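Local coordinates for protein ribonuclease VapC (Caulobacter crescentus, PDB 5K8J) that probably acts as the magnesium-dependent ribonuclease toxin of a VapBC toxin-antitoxin system, a PIN-domain enzyme held in complex with its VapB antitoxin, at residues 97-102 with 121-126. Numbering follows the deposited sequence.
Sequences MIAAQA and PGLSLL
In the PIN-domain fold of VapC, helix 93-104 packs against the loop that leads into strand 125-127, outermost in this chain's sheet, and one side chain, Leu123, makes the whole contact with Ala99 and Ala102. The two alanines lie three residues apart, so their CB atoms fall on the same face of the helix, and both point toward the loop. Each methyl of Leu123 has its own neighbour there: CD2 comes within 4.1 Å of Ala99 CB, while CD1 lies 4.2 Å from Ala102 CB. CD1 also approaches the backbone of the helix, 4.0 Å from Ala99 O, a van der Waals distance. The leucine reaches across because CG stands anti to the backbone N (chi1 -178°), which brings the two methyls close to the helix, although the CB itself sets out alongside it. With methyls as the helix partners, the nearest CA atoms across the contact, Ala99 CA and Leu123 CA, are 7.3 Å apart.

The five-stranded parallel sheet has the order 3-2-1-4-5, and strand 125-127 is the last of these; backbone hydrogen bonds of Ser124 and Leu126 with Phe109 tie the strand and the residue before it to strand 108-111. Ile98, on the same helix, packs on Phe109 too, so helix and loop converge on one strand. Ala99 lies about 6 Å, side chain to side chain, from Asp95, a predicted magnesium ligand on this helix. Just before Leu123, Gly122 N donates a hydrogen bond to Gln64 OE1 of a VapB chain, and its positive phi of 89° turns the loop there.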
loop_
_atom_site.group_PDB
_atom_site.type_symbol
_atom_site.label_atom_id
_atom_site.label_comp_id
_atom_site.label_asym_id
_atom_site.label_seq_id
_atom_site.Cartn_x
_atom_site.Cartn_y
_atom_site.Cartn_z
HETATM N N MSE B 97 11.723 14.452 -1.998
HETATM C CA MSE B 97 11.759 13.115 -2.572
HETATM C C MSE B 97 12.867 12.285 -1.924
HETATM O O MSE B 97 12.639 11.136 -1.561
HETATM C CB MSE B 97 11.967 13.184 -4.093
HETATM C CG MSE B 97 10.741 13.672 -4.855
HETATM SE SE MSE B 97 11.139 13.765 -6.780
HETATM C CE MSE B 97 11.100 11.941 -7.164
ATOM N N ILE B 98 14.059 12.873 -1.810
ATOM C CA ILE B 98 15.154 12.108 -1.224
ATOM C C ILE B 98 14.896 11.861 0.265
ATOM O O ILE B 98 15.106 10.748 0.782
ATOM C CB ILE B 98 16.493 12.814 -1.485
ATOM C CG1 ILE B 98 16.695 12.985 -3.002
ATOM C CG2 ILE B 98 17.628 11.977 -0.857
ATOM C CD1 ILE B 98 17.914 13.764 -3.379
ATOM N N ALA B 99 14.424 12.879 0.977
ATOM C CA ALA B 99 14.059 12.676 2.373
ATOM C C ALA B 99 12.986 11.606 2.531
ATOM O O ALA B 99 13.016 10.817 3.484
ATOM C CB ALA B 99 13.578 13.996 2.982
ATOM N N ALA B 100 12.023 11.557 1.602
ATOM C CA ALA B 100 10.977 10.534 1.632
ATOM C C ALA B 100 11.562 9.128 1.533
ATOM O O ALA B 100 11.068 8.185 2.153
ATOM C CB ALA B 100 9.984 10.788 0.487
ATOM N N GLN B 101 12.621 8.966 0.750
ATOM C CA GLN B 101 13.246 7.662 0.649
ATOM C C GLN B 101 13.947 7.296 1.948
ATOM O O GLN B 101 13.920 6.142 2.369
ATOM C CB GLN B 101 14.256 7.680 -0.480
ATOM C CG GLN B 101 13.603 7.866 -1.830
ATOM C CD GLN B 101 14.635 7.944 -2.918
ATOM O OE1 GLN B 101 15.215 8.989 -3.127
ATOM N NE2 GLN B 101 14.866 6.837 -3.628
ATOM N N ALA B 102 14.610 8.269 2.556
ATOM C CA ALA B 102 15.222 8.038 3.857
ATOM C C ALA B 102 14.179 7.629 4.888
ATOM O O ALA B 102 14.393 6.697 5.674
ATOM C CB ALA B 102 15.949 9.312 4.288
ATOM N N PRO B 121 8.301 16.110 9.290
ATOM C CA PRO B 121 8.164 15.369 10.547
ATOM C C PRO B 121 8.750 13.978 10.435
ATOM O O PRO B 121 8.549 13.282 9.444
ATOM C CB PRO B 121 6.643 15.301 10.766
ATOM C CG PRO B 121 6.074 16.414 9.931
ATOM C CD PRO B 121 6.993 16.505 8.731
ATOM N N GLY B 122 9.442 13.556 11.498
ATOM C CA GLY B 122 9.902 12.200 11.600
ATOM C C GLY B 122 11.263 11.945 11.003
ATOM O O GLY B 122 11.781 10.834 11.148
ATOM N N LEU B 123 11.846 12.919 10.327
ATOM C CA LEU B 123 13.102 12.700 9.629
ATOM C C LEU B 123 14.270 12.814 10.608
ATOM O O LEU B 123 14.361 13.787 11.369
ATOM C CB LEU B 123 13.272 13.738 8.533
ATOM C CG LEU B 123 14.522 13.627 7.673
ATOM C CD1 LEU B 123 14.498 12.411 6.785
ATOM C CD2 LEU B 123 14.682 14.868 6.845
ATOM N N SER B 124 15.154 11.820 10.606
ATOM C CA SER B 124 16.414 11.923 11.344
ATOM C C SER B 124 17.442 12.569 10.435
ATOM O O SER B 124 17.611 12.135 9.301
ATOM C CB SER B 124 16.918 10.555 11.796
ATOM O OG SER B 124 16.084 10.080 12.848
ATOM N N LEU B 125 18.083 13.618 10.924
ATOM C CA LEU B 125 18.921 14.504 10.116
ATOM C C LEU B 125 20.279 14.703 10.763
ATOM O O LEU B 125 20.371 14.882 11.973
ATOM C CB LEU B 125 18.274 15.881 10.011
ATOM C CG LEU B 125 17.389 16.419 8.926
ATOM C CD1 LEU B 125 16.715 17.687 9.450
ATOM C CD2 LEU B 125 18.243 16.742 7.778
ATOM N N LEU B 126 21.332 14.685 9.952
ATOM C CA LEU B 126 22.656 15.073 10.394
ATOM C C LEU B 126 23.123 16.190 9.486
ATOM O O LEU B 126 23.129 16.034 8.258
ATOM C CB LEU B 126 23.658 13.922 10.318
ATOM C CG LEU B 126 23.693 12.855 11.390
ATOM C CD1 LEU B 126 24.788 11.878 10.979
ATOM C CD2 LEU B 126 23.984 13.503 12.731
#